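Local structure of aminotransferase, class III (Thermomicrobium roseum, 6IO1) at residues B[354-359]-B[437-442]; B[362-367]-B[444-449]; B[382-387]-B[392-397]; B[402-407]-B[420-425]. The protein is a thermostable (S)-enantioselective omega-transaminase that probably transfers amino groups by way of its pyridoxal phosphate cofactor. All blocks are in the same frame, centred on the assembly; numbering follows the deposited sequence.

How the contacts relate
Helix 432-450 is the shared element: contacts 1 and 2 use successive lengths of it, their centres about 12 Å apart. It packs on the sheet of contacts 3 and 4, where neighbouring strands 379-384 and 421-424 pair through probable hydrogen bonds such as Val-382 N to Ile-422 O, 2.8 Å. The helix reaches contact 4 through Val-442 CG2, 3.8 Å from Met-424 SD, and contact 3 through Leu-446 CD2, 3.8 Å from Val-384 CG2. Contacts 1 and 3 do not touch, their centres being about 21 Å apart. No residue of the four contacts lines the pocket of the pyridoxamine phosphate, so all four are packing within the fold.

Contact 1. Residues B[354-359]-B[437-442]; sequences GAYLLQ and VLIEGV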
# COMPACT_ATOMS: atom_id res chain seq x y z
N GLY B 354 30.34 2.58 3.08
CA GLY B 354 29.85 2.86 4.41
C GLY B 354 30.95 2.96 5.44
O GLY B 354 30.92 3.82 6.31
N ALA B 355 31.94 2.06 5.36
CA ALA B 355 33.08 2.15 6.27
C ALA B 355 33.84 3.46 6.05
O ALA B 355 34.21 4.13 7.02
CB ALA B 355 34.01 0.95 6.07
N TYR B 356 34.06 3.83 4.79
CA TYR B 356 34.75 5.09 4.51
C TYR B 356 33.95 6.29 5.01
O TYR B 356 34.51 7.21 5.62
CB TYR B 356 35.01 5.22 3.01
CG TYR B 356 35.67 6.51 2.61
CD1 TYR B 356 37.01 6.75 2.91
CD2 TYR B 356 34.96 7.51 1.95
CE1 TYR B 356 37.62 7.94 2.55
CE2 TYR B 356 35.56 8.70 1.59
CZ TYR B 356 36.89 8.91 1.90
OH TYR B 356 37.50 10.09 1.54
N LEU B 357 32.64 6.29 4.77
CA LEU B 357 31.79 7.38 5.22
C LEU B 357 31.77 7.47 6.74
O LEU B 357 31.84 8.57 7.29
CB LEU B 357 30.37 7.20 4.68
CG LEU B 357 30.12 7.61 3.23
CD1 LEU B 357 28.76 7.12 2.76
CD2 LEU B 357 30.23 9.12 3.07
N LEU B 358 31.67 6.34 7.43
CA LEU B 358 31.70 6.35 8.88
C LEU B 358 33.03 6.88 9.40
O LEU B 358 33.05 7.72 10.30
CB LEU B 358 31.44 4.95 9.43
CG LEU B 358 31.32 4.83 10.95
CD1 LEU B 358 30.30 5.82 11.49
CD2 LEU B 358 30.97 3.41 11.35
N GLN B 359 34.14 6.43 8.81
CA GLN B 359 35.45 6.89 9.25
C GLN B 359 35.59 8.39 9.08
O GLN B 359 36.03 9.10 9.99
CB GLN B 359 36.55 6.15 8.48
CG GLN B 359 37.90 6.85 8.49
CD GLN B 359 38.93 6.15 7.63
OE1 GLN B 359 39.31 5.01 7.90
NE2 GLN B 359 39.39 6.82 6.58
N VAL B 437 32.10 14.38 -1.70
CA VAL B 437 31.13 15.45 -1.93
C VAL B 437 30.10 15.46 -0.81
O VAL B 437 29.83 16.50 -0.19
CB VAL B 437 30.47 15.29 -3.31
CG1 VAL B 437 29.30 16.26 -3.45
CG2 VAL B 437 31.49 15.49 -4.41
N LEU B 438 29.55 14.28 -0.49
CA LEU B 438 28.54 14.17 0.55
C LEU B 438 29.11 14.60 1.90
O LEU B 438 28.47 15.36 2.65
CB LEU B 438 28.02 12.73 0.61
CG LEU B 438 27.05 12.34 1.72
CD1 LEU B 438 25.82 13.22 1.67
CD2 LEU B 438 26.66 10.88 1.61
N ILE B 439 30.32 14.14 2.22
CA ILE B 439 30.91 14.44 3.52
C ILE B 439 31.11 15.94 3.68
O ILE B 439 30.75 16.54 4.71
CB ILE B 439 32.23 13.66 3.72
CG1 ILE B 439 31.96 12.16 3.79
CG2 ILE B 439 32.79 13.96 5.06
CD1 ILE B 439 33.15 11.32 3.39
N GLU B 440 31.74 16.55 2.67
CA GLU B 440 32.07 18.00 2.68
C GLU B 440 30.79 18.82 2.77
O GLU B 440 30.75 19.78 3.57
CB GLU B 440 32.86 18.37 1.43
CG GLU B 440 34.24 17.73 1.37
CD GLU B 440 35.19 18.19 2.47
OE1 GLU B 440 34.82 19.09 3.24
OE2 GLU B 440 36.31 17.64 2.54
N GLY B 441 29.76 18.44 2.01
CA GLY B 441 28.49 19.14 2.06
C GLY B 441 27.87 19.09 3.45
O GLY B 441 27.41 20.11 3.97
N VAL B 442 27.87 17.90 4.07
CA VAL B 442 27.28 17.77 5.41
C VAL B 442 28.05 18.62 6.42
O VAL B 442 27.45 19.32 7.24
CB VAL B 442 27.24 16.29 5.82
CG1 VAL B 442 26.96 16.16 7.32
CG2 VAL B 442 26.19 15.54 5.01
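The aromatic ring of Tyr-356 meets Ile-439 at a slant, its carbon CE2 lying 4.0 Å from Ile-439 CD1; the methyl comes in obliquely, squarely over neither a face nor an edge. With CG anti to the backbone N (chi1 178°), the ring leans across the gap between the helices although its CB does not point at the other segment. A tyrosine suits this half-covered position because its hydrocarbon flank can pack on an isoleucine while its hydroxyl keeps a polar partner: OH hydrogen-bonds to Asp-436 OD1, which probably helps hold the ring in this position. Beside it, Leu-357 sends its CD2 branch into Ile-439, 3.6 Å from CG1 of that residue. The same methyl lies 3.7 Å from Ile-439 CD1, so the long arm of the isoleucine is touched by both the leucine and the ring. Leu-357 CD2 also comes within 4.2 Å of Leu-438 CD2, a looser contact. No hydrogen bond joins 354-359 to 437-442. The axes of these two segments run at 26° to one another and come within 10.8 Å; the leucine, isoleucine and tyrosine side chains bridge the space, and only about 165 Å² is buried. Leu-357 and Tyr-356 both lean on Cys-435 as well, and Ile-439 extends its packing to Glu-360 and Leu-361 along the partner helix. Helix 432-450 thus has helix 346-361 along one flank, while Leu-438 also rests on the sheet, on Ile-413 and Val-415 of strand 413-418 and on Met-424 of strand 421-424.

Contact 2. Residues B[362-367]-B[444-449]; sequences KRLEER and AALSDV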
# COMPACT_ATOMS: atom_id res chain seq x y z
N LYS B 362 33.04 10.40 11.34
CA LYS B 362 33.29 10.33 12.78
C LYS B 362 34.21 11.43 13.26
O LYS B 362 34.24 11.71 14.46
CB LYS B 362 33.92 8.99 13.13
CG LYS B 362 32.98 8.11 13.87
CD LYS B 362 33.51 6.72 14.01
CE LYS B 362 33.14 6.17 15.37
NZ LYS B 362 31.70 6.40 15.68
N ARG B 363 34.94 12.01 12.31
CA ARG B 363 35.83 13.15 12.58
C ARG B 363 34.93 14.28 13.08
O ARG B 363 35.35 15.02 13.98
CB ARG B 363 36.56 13.55 11.30
CG ARG B 363 37.76 14.47 11.52
CD ARG B 363 38.60 14.61 10.26
NE ARG B 363 39.89 15.23 10.52
CZ ARG B 363 40.87 15.33 9.63
NH1 ARG B 363 40.72 14.83 8.42
NH2 ARG B 363 42.01 15.91 9.96
N LEU B 364 33.71 14.37 12.52
CA LEU B 364 32.83 15.47 12.90
C LEU B 364 32.58 15.48 14.40
O LEU B 364 32.12 16.48 14.96
CB LEU B 364 31.48 15.38 12.17
CG LEU B 364 31.43 15.73 10.68
CD1 LEU B 364 30.05 15.40 10.14
CD2 LEU B 364 31.74 17.20 10.50
N GLU B 365 32.89 14.36 15.07
CA GLU B 365 32.76 14.26 16.51
C GLU B 365 33.73 15.17 17.23
O GLU B 365 33.59 15.37 18.44
CB GLU B 365 32.96 12.82 16.97
CG GLU B 365 31.74 11.92 16.76
CD GLU B 365 31.98 10.49 17.21
OE1 GLU B 365 33.15 10.14 17.48
OE2 GLU B 365 31.00 9.71 17.29
N GLU B 366 34.72 15.73 16.52
CA GLU B 366 35.58 16.75 17.10
C GLU B 366 34.84 18.04 17.39
O GLU B 366 35.31 18.86 18.19
CB GLU B 366 36.75 17.02 16.16
CG GLU B 366 37.67 15.84 15.95
CD GLU B 366 38.66 16.06 14.82
OE1 GLU B 366 39.35 15.09 14.44
OE2 GLU B 366 38.74 17.19 14.31
N ARG B 367 33.69 18.26 16.76
CA ARG B 367 32.93 19.48 16.96
C ARG B 367 32.13 19.40 18.26
O ARG B 367 31.65 18.33 18.64
CB ARG B 367 32.00 19.73 15.78
CG ARG B 367 32.73 19.67 14.45
CD ARG B 367 31.86 20.06 13.27
NE ARG B 367 32.64 20.06 12.03
CZ ARG B 367 32.26 20.66 10.91
NH1 ARG B 367 31.11 21.31 10.86
NH2 ARG B 367 33.04 20.60 9.84
N ALA B 444 29.91 21.27 5.89
CA ALA B 444 29.67 22.70 5.56
C ALA B 444 28.27 23.12 6.05
O ALA B 444 28.16 24.21 6.63
CB ALA B 444 29.82 22.91 4.08
N ALA B 445 27.27 22.26 5.84
CA ALA B 445 25.88 22.57 6.26
C ALA B 445 25.82 22.72 7.78
O ALA B 445 25.19 23.67 8.26
CB ALA B 445 24.96 21.47 5.78
N LEU B 446 26.51 21.82 8.51
CA LEU B 446 26.56 21.87 9.96
C LEU B 446 27.24 23.14 10.44
O LEU B 446 26.79 23.78 11.40
CB LEU B 446 27.28 20.64 10.51
CG LEU B 446 26.50 19.32 10.55
CD1 LEU B 446 27.45 18.14 10.70
CD2 LEU B 446 25.47 19.33 11.67
N SER B 447 28.34 23.53 9.77
CA SER B 447 29.02 24.77 10.11
C SER B 447 28.12 25.98 9.86
O SER B 447 28.12 26.94 10.64
CB SER B 447 30.32 24.89 9.33
OG SER B 447 31.26 23.92 9.75
N ASP B 448 27.37 25.97 8.76
CA ASP B 448 26.48 27.08 8.45
C ASP B 448 25.45 27.27 9.56
O ASP B 448 25.21 28.40 10.01
CB ASP B 448 25.77 26.85 7.12
CG ASP B 448 26.74 26.77 5.96
OD1 ASP B 448 27.87 27.27 6.09
OD2 ASP B 448 26.36 26.21 4.91
N VAL B 449 24.86 26.17 10.03
CA VAL B 449 23.77 26.32 11.00
C VAL B 449 24.32 26.59 12.40
O VAL B 449 23.78 27.44 13.12
CB VAL B 449 22.87 25.08 10.98
CG1 VAL B 449 21.86 25.16 12.11
CG2 VAL B 449 22.16 24.96 9.64
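Arg-367 NH1 hydrogen-bonds to Tyr-369 OH and to the backbone oxygen of Ala-443, and lies 2.8 Å from Ser-447 OG. The serine hydroxyl also hydrogen-bonds to that Ala-443 oxygen, so guanidinium and hydroxyl gather at one carbonyl of the helix. The arginine can span the gap because its chain is extended from CG to NE (chi2 -174°), carrying the charged group from the loop to the helix surface. There Ser-447 N sits at the edge of the guanidinium, in its plane, and Leu-446 CB packs against NH1 at 3.9 Å. One face of the guanidinium has the methyl CD2 of Leu-364 above it, 3.3 Å from the plane and offset toward the rim. The other branch of the leucine makes the apolar half of the contact, Leu-364 CD1 lying 3.8 Å from Leu-446 CD1 as the two side chains slant past each other. A methionine in place of Arg-367 would probably leave Tyr-369 OH and Ala-443 O without their shared donor and remove the charged group that links loop to helix. Residues 362-367 link helix 346-361 to strand 370-376, with Lys-388 NZ holding the carbonyls of Glu-365 and Arg-367, while Leu-446 also leans on Leu-404 of helix 400-410.

Contact 3. Residues B[382-387]-B[392-397]; sequences VEVVRD and EKFPPE
Where the chain leaves strand 379-384 for helix 400-410 it turns, its two limbs roughly at a right angle, and the loop is closed by the backbone bond from Arg-386 N to Glu-392 O, 2.7 Å long and nearly straight at 166°. Next to this bond the aliphatic part of Arg-386 lies on Phe-394: its CG stands 3.5 Å from the ring centroid, 7° off the normal, a CH-pi contact over the middle of one face. A bend in the arginine chain at chi3 (78°) turns the guanidinium so that Pro-395 CD lies over one of its faces. The strand belongs to a mixed sheet, between strands 370-376 and 421-424, and its last residue, Val-384, packs CG1 at 3.7 Å from Phe-394 CE1. A water at the ring's edge, in its plane, joins the same two residues, donating a hydrogen bond to Val-384 O and accepting one from Phe-394 N, 2.9 Å from each. Were Phe-394 an alanine, Arg-386 CG would probably lose the ring face under it and a gap would open beside Val-384 CG1. Lys-393 NZ makes a weak hydrogen bond within a salt bridge to Glu-383 OE2, 3.2 Å long; Arg-191 also pairs with OE2, while Tyr-188 OH and Arg-374 hold OE1, so the buried carboxylate is probably kept charged. Phe-394 stacks on Phe-398 and reaches Leu-450 of helix 432-450.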
# COMPACT_ATOMS: atom_id res chain seq x y z
N VAL B 382 24.36 11.39 12.02
CA VAL B 382 25.09 12.35 12.83
C VAL B 382 24.08 12.95 13.81
O VAL B 382 23.19 13.71 13.40
CB VAL B 382 25.74 13.44 11.98
CG1 VAL B 382 26.45 14.46 12.87
CG2 VAL B 382 26.70 12.83 10.97
N GLU B 383 24.19 12.58 15.09
CA GLU B 383 23.30 13.08 16.13
C GLU B 383 23.86 14.40 16.65
O GLU B 383 25.00 14.46 17.13
CB GLU B 383 23.17 12.07 17.26
CG GLU B 383 22.33 12.57 18.43
CD GLU B 383 21.81 11.44 19.30
OE1 GLU B 383 21.92 10.27 18.89
OE2 GLU B 383 21.30 11.73 20.40
N VAL B 384 23.05 15.46 16.57
CA VAL B 384 23.46 16.80 16.94
C VAL B 384 22.93 17.12 18.33
O VAL B 384 21.76 16.85 18.64
CB VAL B 384 22.96 17.84 15.91
CG1 VAL B 384 23.19 19.25 16.42
CG2 VAL B 384 23.65 17.62 14.58
N VAL B 385 23.80 17.67 19.18
CA VAL B 385 23.47 18.05 20.55
C VAL B 385 24.01 19.45 20.80
O VAL B 385 24.94 19.91 20.13
CB VAL B 385 24.04 17.06 21.59
CG1 VAL B 385 23.37 15.70 21.46
CG2 VAL B 385 25.55 16.94 21.44
N ARG B 386 23.40 20.14 21.76
CA ARG B 386 23.89 21.47 22.11
C ARG B 386 25.27 21.38 22.75
O ARG B 386 26.12 22.26 22.52
CB ARG B 386 22.91 22.15 23.07
CG ARG B 386 21.48 22.24 22.54
CD ARG B 386 20.64 23.18 23.39
NE ARG B 386 20.89 24.59 23.10
CZ ARG B 386 20.32 25.59 23.76
NH1 ARG B 386 19.48 25.36 24.75
NH2 ARG B 386 20.60 26.85 23.42
N ASP B 387 25.52 20.34 23.53
CA ASP B 387 26.77 20.17 24.27
C ASP B 387 27.07 18.69 24.40
O ASP B 387 26.17 17.90 24.71
CB ASP B 387 26.69 20.84 25.64
CG ASP B 387 27.95 20.65 26.45
OD1 ASP B 387 29.00 21.22 26.08
OD2 ASP B 387 27.90 19.93 27.47
N GLU B 392 22.27 17.39 25.60
CA GLU B 392 20.92 18.00 25.42
C GLU B 392 20.63 18.29 23.94
O GLU B 392 21.50 18.86 23.26
CB GLU B 392 20.81 19.27 26.25
CG GLU B 392 21.86 20.31 25.91
CD GLU B 392 21.70 21.64 26.64
OE1 GLU B 392 22.69 22.40 26.69
OE2 GLU B 392 20.60 21.90 27.16
N LYS B 393 19.42 17.93 23.52
CA LYS B 393 18.86 18.17 22.21
C LYS B 393 18.52 19.65 22.08
O LYS B 393 18.22 20.33 23.06
CB LYS B 393 17.63 17.26 22.07
CG LYS B 393 17.99 15.95 21.42
CD LYS B 393 16.85 15.01 21.33
CE LYS B 393 17.39 13.91 20.52
NZ LYS B 393 18.49 13.18 21.02
N PHE B 394 18.60 20.16 20.86
CA PHE B 394 18.22 21.55 20.66
C PHE B 394 16.71 21.68 20.85
O PHE B 394 15.95 20.79 20.44
CB PHE B 394 18.66 22.01 19.26
CG PHE B 394 20.10 22.47 19.17
CD1 PHE B 394 21.12 21.58 18.86
CD2 PHE B 394 20.43 23.81 19.34
CE1 PHE B 394 22.43 22.00 18.76
CE2 PHE B 394 21.75 24.24 19.24
CZ PHE B 394 22.75 23.33 18.95
N PRO B 395 16.23 22.77 21.45
CA PRO B 395 14.78 22.91 21.70
C PRO B 395 14.01 23.09 20.41
O PRO B 395 14.60 23.40 19.37
CB PRO B 395 14.70 24.18 22.57
CG PRO B 395 15.98 24.90 22.34
CD PRO B 395 17.01 23.83 22.11
N PRO B 396 12.68 22.89 20.42
CA PRO B 396 11.93 23.03 19.16
C PRO B 396 12.02 24.42 18.53
O PRO B 396 11.99 24.52 17.29
CB PRO B 396 10.49 22.69 19.58
CG PRO B 396 10.64 21.83 20.80
CD PRO B 396 11.83 22.39 21.52
N GLU B 397 12.11 25.48 19.33
CA GLU B 397 12.08 26.85 18.80
C GLU B 397 13.27 27.18 17.89
O GLU B 397 13.16 28.04 17.02
CB GLU B 397 12.01 27.85 19.96
CG GLU B 397 12.88 27.50 21.16
CD GLU B 397 12.18 26.59 22.16
OE1 GLU B 397 12.40 26.75 23.37
OE2 GLU B 397 11.40 25.71 21.73
O HOH W 1 19.42 18.52 18.65

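Contact 4. Residues B[402-407]-B[420-425]; sequences PKLEAA and DGIVMA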
# COMPACT_ATOMS: atom_id res chain seq x y z
N PRO B 402 14.56 22.11 10.15
CA PRO B 402 14.39 22.97 8.97
C PRO B 402 15.65 23.73 8.58
O PRO B 402 15.95 23.86 7.38
CB PRO B 402 13.27 23.92 9.39
CG PRO B 402 12.50 23.16 10.42
CD PRO B 402 13.53 22.37 11.17
N LYS B 403 16.40 24.24 9.56
CA LYS B 403 17.62 24.98 9.25
C LYS B 403 18.65 24.07 8.58
O LYS B 403 19.27 24.45 7.58
CB LYS B 403 18.20 25.60 10.51
CG LYS B 403 17.43 26.80 11.04
CD LYS B 403 18.01 27.26 12.37
CE LYS B 403 17.31 28.50 12.89
NZ LYS B 403 17.72 28.80 14.29
N LEU B 404 18.84 22.86 9.12
CA LEU B 404 19.76 21.91 8.51
C LEU B 404 19.29 21.51 7.12
O LEU B 404 20.10 21.34 6.20
CB LEU B 404 19.92 20.67 9.39
CG LEU B 404 20.93 20.73 10.54
CD1 LEU B 404 20.98 19.41 11.29
CD2 LEU B 404 22.32 21.12 10.04
N GLU B 405 17.98 21.35 6.94
CA GLU B 405 17.43 21.00 5.63
C GLU B 405 17.76 22.08 4.61
O GLU B 405 18.29 21.79 3.53
CB GLU B 405 15.92 20.80 5.75
CG GLU B 405 15.25 20.15 4.56
CD GLU B 405 13.76 19.93 4.80
OE1 GLU B 405 12.98 20.88 4.57
OE2 GLU B 405 13.38 18.82 5.23
N ALA B 406 17.49 23.33 4.96
CA ALA B 406 17.78 24.45 4.07
C ALA B 406 19.27 24.57 3.79
O ALA B 406 19.67 24.85 2.66
CB ALA B 406 17.22 25.75 4.65
N ALA B 407 20.10 24.41 4.82
CA ALA B 407 21.55 24.54 4.64
C ALA B 407 22.10 23.45 3.74
O ALA B 407 22.90 23.72 2.83
CB ALA B 407 22.25 24.53 6.00
N ASP B 420 17.03 15.69 15.58
CA ASP B 420 18.13 14.94 16.17
C ASP B 420 19.41 15.02 15.35
O ASP B 420 20.47 14.65 15.85
CB ASP B 420 17.73 13.48 16.34
CG ASP B 420 16.32 13.33 16.89
OD1 ASP B 420 16.03 13.97 17.92
OD2 ASP B 420 15.51 12.58 16.31
N GLY B 421 19.34 15.51 14.11
CA GLY B 421 20.55 15.57 13.30
C GLY B 421 20.37 15.26 11.83
O GLY B 421 19.36 15.62 11.22
N ILE B 422 21.37 14.59 11.25
CA ILE B 422 21.41 14.32 9.81
C ILE B 422 21.48 12.82 9.58
O ILE B 422 22.29 12.12 10.20
CB ILE B 422 22.60 15.04 9.14
CG1 ILE B 422 22.44 16.55 9.25
CG2 ILE B 422 22.71 14.62 7.68
CD1 ILE B 422 23.57 17.34 8.62
N VAL B 423 20.59 12.32 8.72
CA VAL B 423 20.52 10.87 8.39
C VAL B 423 20.88 10.70 6.91
O VAL B 423 20.27 11.40 6.07
CB VAL B 423 19.13 10.28 8.69
CG1 VAL B 423 19.07 8.79 8.42
CG2 VAL B 423 18.69 10.59 10.12
N MET B 424 21.83 9.81 6.60
CA MET B 424 22.27 9.60 5.20
C MET B 424 22.08 8.14 4.78
O MET B 424 22.53 7.24 5.52
CB MET B 424 23.75 9.98 5.04
CG MET B 424 24.01 11.46 5.19
SD MET B 424 25.74 11.81 5.62
CE MET B 424 25.77 11.27 7.33
N ALA B 425 21.43 7.93 3.63
CA ALA B 425 21.23 6.60 3.05
C ALA B 425 21.49 6.67 1.55
O ALA B 425 20.57 6.54 0.74
CB ALA B 425 19.82 6.09 3.34
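Leu-404 and Ile-422 slant across one another, and the meeting is made by one branch of each: the leucine's CD1 lies 3.8 Å from Ile-422 CG1. Leu-404 points toward the strand, whereas the CB of Ile-422 points to one side and its CG1 methylene is what reaches the leucine. The leucine's CG stands beside the backbone N, opposite the carbonyl carbon (chi1 -84°), which carries the CD1 branch down onto the sheet. In the isoleucine CG1 takes the corresponding position while CG2 lies anti to the backbone N, so the CG1 methylene is the part offered to the leucine. The same leucine methyl lies 4.1 Å from Gly-421 O, grazing the backbone of the strand's first residue. Glycine is favoured there by the backbone itself: at phi 142° and psi -143° a CB would press against the carbonyl oxygen of Asp-420, although it would point away from the helix.

Helix 400-410 follows strand 379-384 and leads into strand 413-418, which runs parallel to strand 379-384, with strand 421-424 between the two: a beta-alpha-beta unit whose helix packs on the sheet. Leu-404 also touches Cys-417 and Val-449, and Ile-422 touches Val-415, so the pair is part of a larger apolar cluster. The next residue of the helix, Glu-405, packs on Phe-90 of the second subunit. No hydrogen bond or charge crosses between the two segments. The contact is small, about 103 Å², and rests on the fit of buried hydrocarbon, which holds helix and strand by shape and by exclusion of water, without the strict direction of a polar bond.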